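Local coordinates for amino acid ABC transporter, binding protein (Thermus thermophilus, PDB 3VV5) that binds the lysine analogue S-(2-aminoethyl)-L-cysteine as the periplasmic solute-binding component of an ABC transporter for amino acid uptake, at residues K142-Y152 with R182-R190. Sequence-based numbering, arbitrary orientation.
Sequences KVVGVQVGTTY and RIDTWITDR. With SLZ (L-thialysine), chain C.
Strands 143-147 and 185-189 run parallel, their axes 31° apart, with Gly145 at the centre of the pairing: its N donates almost straight to Thr185 O (2.8 Å), and its O accepts from Ile187 N (3.2 Å). Ile183 explains the glycine, since its CD1 lies 3.6 Å from Gly145 CA, where a CB would collide. At the strand start Asp184 binds both backbone polar groups of Val143: the anti lone pair of its carboxylate oxygen OD2 takes Val143 N, while its own backbone N returns a bond to Val143 O. Beta-branched side chains suit the extended backbone; on one face Val144 and Thr185 lie side by side, and Val144 CG1 meets Ile187 CG1 at 3.9 Å.

This parallel pair belongs to the mixed sheet of one lobe of a two-lobed solute-binding protein, where the turn after strand 143-147 and the following helix N-terminus face the ligand cleft. There Thr150 OG1 ties back to Gln147 O and caps the helix, and Thr151 N grips the carboxylate oxygen O of L-thialysine.

Past Val146 the strands part, and a water links Gln147 N to Ile187 O. Tyr152 then lies over the end of strand 185-189, its CB against Ile187 CG2 and Thr188 CA centred over one ring face in a CH-pi contact, 3.7 Å from the centroid. With CG anti to the carbonyl carbon (chi1 -43°), the ring reaches along the strand and sets Tyr152 OH to accept from N of L-thialysine (3.1 Å). A second water joins OH to Asp189 OD1, which Thr122 also holds. A leucine in place of Tyr152 would probably cost the ligand amino group this acceptor and leave Thr188 CA without its flat cover.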
loop_
_atom_site.group_PDB
_atom_site.type_symbol
_atom_site.label_atom_id
_atom_site.label_comp_id
_atom_site.label_asym_id
_atom_site.label_seq_id
_atom_site.Cartn_x
_atom_site.Cartn_y
_atom_site.Cartn_z
ATOM N N LYS A 142 -6.339 -21.538 13.830
ATOM C CA LYS A 142 -6.805 -21.211 12.479
ATOM C C LYS A 142 -5.646 -21.008 11.516
ATOM O O LYS A 142 -4.498 -20.786 11.927
ATOM C CB LYS A 142 -7.743 -19.992 12.503
ATOM C CG LYS A 142 -8.932 -20.160 13.448
ATOM C CD LYS A 142 -9.935 -21.164 12.905
ATOM C CE LYS A 142 -11.003 -21.494 13.927
ATOM N NZ LYS A 142 -12.094 -22.273 13.241
ATOM N N VAL A 143 -5.948 -21.102 10.230
ATOM C CA VAL A 143 -4.942 -20.892 9.185
ATOM C C VAL A 143 -5.167 -19.482 8.624
ATOM O O VAL A 143 -6.253 -19.169 8.150
ATOM C CB VAL A 143 -5.067 -21.948 8.065
ATOM C CG1 VAL A 143 -3.986 -21.745 6.999
ATOM C CG2 VAL A 143 -4.982 -23.376 8.658
ATOM N N VAL A 144 -4.137 -18.645 8.689
ATOM C CA VAL A 144 -4.258 -17.257 8.257
ATOM C C VAL A 144 -3.393 -16.984 7.017
ATOM O O VAL A 144 -2.228 -17.387 6.968
ATOM C CB VAL A 144 -3.947 -16.274 9.449
ATOM C CG1 VAL A 144 -3.982 -14.809 9.018
ATOM C CG2 VAL A 144 -4.941 -16.480 10.569
ATOM N N GLY A 145 -3.976 -16.319 6.016
ATOM C CA GLY A 145 -3.252 -15.939 4.789
ATOM C C GLY A 145 -2.878 -14.457 4.771
ATOM O O GLY A 145 -3.740 -13.601 5.004
ATOM N N VAL A 146 -1.602 -14.170 4.489
ATOM C CA VAL A 146 -1.069 -12.784 4.348
ATOM C C VAL A 146 -0.064 -12.652 3.207
ATOM O O VAL A 146 0.662 -13.605 2.874
ATOM C CB VAL A 146 -0.330 -12.323 5.623
ATOM C CG1 VAL A 146 -1.297 -12.113 6.749
ATOM C CG2 VAL A 146 0.715 -13.354 6.013
ATOM N N GLN A 147 0.012 -11.454 2.633
ATOM C CA GLN A 147 1.076 -11.127 1.697
ATOM C C GLN A 147 2.437 -11.067 2.398
ATOM O O GLN A 147 2.546 -10.508 3.491
ATOM C CB GLN A 147 0.803 -9.783 1.008
ATOM C CG GLN A 147 1.755 -9.566 -0.135
ATOM C CD GLN A 147 1.531 -8.295 -0.904
ATOM O OE1 GLN A 147 0.754 -7.418 -0.500
ATOM N NE2 GLN A 147 2.233 -8.174 -2.030
ATOM N N VAL A 148 3.472 -11.620 1.755
ATOM C CA VAL A 148 4.828 -11.585 2.302
ATOM C C VAL A 148 5.351 -10.151 2.423
ATOM O O VAL A 148 5.031 -9.277 1.600
ATOM C CB VAL A 148 5.835 -12.452 1.471
ATOM C CG1 VAL A 148 6.018 -11.888 0.056
ATOM C CG2 VAL A 148 7.182 -12.590 2.209
ATOM N N GLY A 149 6.123 -9.916 3.479
ATOM C CA GLY A 149 6.826 -8.657 3.662
ATOM C C GLY A 149 5.917 -7.526 4.101
ATOM O O GLY A 149 6.300 -6.374 4.027
ATOM N N THR A 150 4.714 -7.857 4.560
ATOM C CA THR A 150 3.753 -6.830 4.950
ATOM C C THR A 150 3.577 -6.696 6.468
ATOM O O THR A 150 3.933 -7.589 7.265
ATOM C CB THR A 150 2.354 -7.058 4.319
ATOM O OG1 THR A 150 1.800 -8.299 4.799
ATOM C CG2 THR A 150 2.408 -7.058 2.785
ATOM N N THR A 151 3.003 -5.573 6.865
ATOM C CA THR A 151 2.588 -5.355 8.238
ATOM C C THR A 151 1.479 -6.341 8.647
ATOM O O THR A 151 1.297 -6.598 9.822
ATOM C CB THR A 151 2.146 -3.896 8.439
ATOM O OG1 THR A 151 1.092 -3.606 7.519
ATOM C CG2 THR A 151 3.301 -2.959 8.089
ATOM N N TYR A 152 0.747 -6.885 7.678
ATOM C CA TYR A 152 -0.260 -7.931 7.956
ATOM C C TYR A 152 0.419 -9.211 8.416
ATOM O O TYR A 152 -0.003 -9.815 9.403
ATOM C CB TYR A 152 -1.161 -8.186 6.734
ATOM C CG TYR A 152 -1.588 -6.903 6.073
ATOM C CD1 TYR A 152 -2.207 -5.897 6.807
ATOM C CD2 TYR A 152 -1.331 -6.672 4.717
ATOM C CE1 TYR A 152 -2.585 -4.674 6.213
ATOM C CE2 TYR A 152 -1.696 -5.457 4.113
ATOM C CZ TYR A 152 -2.323 -4.473 4.865
ATOM O OH TYR A 152 -2.671 -3.269 4.273
ATOM N N ARG A 182 -9.127 -22.640 1.570
ATOM C CA ARG A 182 -7.800 -23.161 1.902
ATOM C C ARG A 182 -7.125 -22.377 3.035
ATOM O O ARG A 182 -6.136 -22.826 3.628
ATOM C CB ARG A 182 -6.926 -23.269 0.650
ATOM C CG ARG A 182 -7.725 -23.723 -0.585
ATOM C CD ARG A 182 -7.105 -24.909 -1.307
ATOM N NE ARG A 182 -5.910 -24.544 -2.073
ATOM C CZ ARG A 182 -5.900 -24.242 -3.371
ATOM N NH1 ARG A 182 -7.029 -24.246 -4.087
ATOM N NH2 ARG A 182 -4.748 -23.932 -3.956
ATOM N N ILE A 183 -7.684 -21.214 3.359
ATOM C CA ILE A 183 -7.316 -20.530 4.595
ATOM C C ILE A 183 -8.606 -20.101 5.278
ATOM O O ILE A 183 -9.650 -19.978 4.630
ATOM C CB ILE A 183 -6.403 -19.308 4.347
ATOM C CG1 ILE A 183 -7.116 -18.270 3.467
ATOM C CG2 ILE A 183 -5.064 -19.725 3.692
ATOM C CD1 ILE A 183 -6.321 -16.989 3.292
ATOM N N ASP A 184 -8.533 -19.874 6.581
ATOM C CA ASP A 184 -9.697 -19.452 7.362
ATOM C C ASP A 184 -9.909 -17.944 7.340
ATOM O O ASP A 184 -11.036 -17.459 7.493
ATOM C CB ASP A 184 -9.526 -19.873 8.818
ATOM C CG ASP A 184 -9.648 -21.372 9.012
ATOM O OD1 ASP A 184 -10.757 -21.913 8.785
ATOM O OD2 ASP A 184 -8.645 -21.997 9.409
ATOM N N THR A 185 -8.817 -17.210 7.173
ATOM C CA THR A 185 -8.808 -15.765 7.402
ATOM C C THR A 185 -7.740 -15.103 6.539
ATOM O O THR A 185 -6.664 -15.641 6.370
ATOM C CB THR A 185 -8.582 -15.468 8.903
ATOM O OG1 THR A 185 -9.787 -15.778 9.628
ATOM C CG2 THR A 185 -8.227 -13.976 9.145
ATOM N N TRP A 186 -8.067 -13.929 5.990
ATOM C CA TRP A 186 -7.140 -13.106 5.224
ATOM C C TRP A 186 -6.963 -11.802 5.992
ATOM O O TRP A 186 -7.959 -11.189 6.389
ATOM C CB TRP A 186 -7.790 -12.855 3.850
ATOM C CG TRP A 186 -7.134 -11.871 2.923
ATOM C CD1 TRP A 186 -5.792 -11.657 2.722
ATOM C CD2 TRP A 186 -7.824 -11.001 2.015
ATOM N NE1 TRP A 186 -5.616 -10.702 1.720
ATOM C CE2 TRP A 186 -6.847 -10.284 1.285
ATOM C CE3 TRP A 186 -9.184 -10.767 1.748
ATOM C CZ2 TRP A 186 -7.190 -9.332 0.308
ATOM C CZ3 TRP A 186 -9.523 -9.815 0.788
ATOM C CH2 TRP A 186 -8.529 -9.116 0.074
ATOM N N ILE A 187 -5.717 -11.407 6.276
ATOM C CA ILE A 187 -5.488 -10.143 6.954
ATOM C C ILE A 187 -4.959 -9.179 5.922
ATOM O O ILE A 187 -3.936 -9.442 5.282
ATOM C CB ILE A 187 -4.531 -10.237 8.171
ATOM C CG1 ILE A 187 -5.138 -11.128 9.274
ATOM C CG2 ILE A 187 -4.284 -8.833 8.749
ATOM C CD1 ILE A 187 -4.276 -11.202 10.536
ATOM N N THR A 188 -5.670 -8.065 5.742
ATOM C CA THR A 188 -5.316 -7.132 4.686
ATOM C C THR A 188 -5.770 -5.740 5.064
ATOM O O THR A 188 -6.281 -5.524 6.155
ATOM C CB THR A 188 -5.960 -7.576 3.325
ATOM O OG1 THR A 188 -5.417 -6.817 2.237
ATOM C CG2 THR A 188 -7.467 -7.422 3.362
ATOM N N ASP A 189 -5.625 -4.812 4.120
ATOM C CA ASP A 189 -6.026 -3.422 4.299
ATOM C C ASP A 189 -7.540 -3.261 4.267
ATOM O O ASP A 189 -8.210 -3.859 3.419
ATOM C CB ASP A 189 -5.380 -2.591 3.196
ATOM C CG ASP A 189 -5.771 -1.149 3.255
ATOM O OD1 ASP A 189 -5.024 -0.337 3.877
ATOM O OD2 ASP A 189 -6.823 -0.828 2.663
ATOM N N ARG A 190 -8.070 -2.390 5.140
ATOM C CA ARG A 190 -9.519 -2.221 5.271
ATOM C C ARG A 190 -10.200 -1.725 3.993
ATOM O O ARG A 190 -11.296 -2.168 3.657
ATOM C CB ARG A 190 -9.855 -1.295 6.458
ATOM C CG ARG A 190 -9.252 0.119 6.356
ATOM C CD ARG A 190 -9.585 0.989 7.576
ATOM N NE ARG A 190 -11.021 1.272 7.639
ATOM C CZ ARG A 190 -11.673 1.640 8.742
ATOM N NH1 ARG A 190 -11.026 1.775 9.899
ATOM N NH2 ARG A 190 -12.979 1.869 8.686
HETATM N N SLZ C . 0.070 -1.781 4.066
HETATM C CA SLZ C . 0.916 -2.894 3.580
HETATM C CB SLZ C . 1.306 -2.677 2.092
HETATM S SG SLZ C . 0.521 -3.689 0.786
HETATM C CD SLZ C . 1.380 -2.894 -0.619
HETATM C CE SLZ C . 1.182 -3.505 -2.010
HETATM N NZ SLZ C . 1.359 -2.441 -3.011
HETATM C C SLZ C . 2.206 -2.794 4.388
HETATM O O SLZ C . 2.881 -3.825 4.539
HETATM O OXT SLZ C . 2.499 -1.667 4.847
HETATM O O HOH W 1 -2.156 -9.559 3.206
HETATM O O HOH W 2 -3.551 -1.497 5.936
#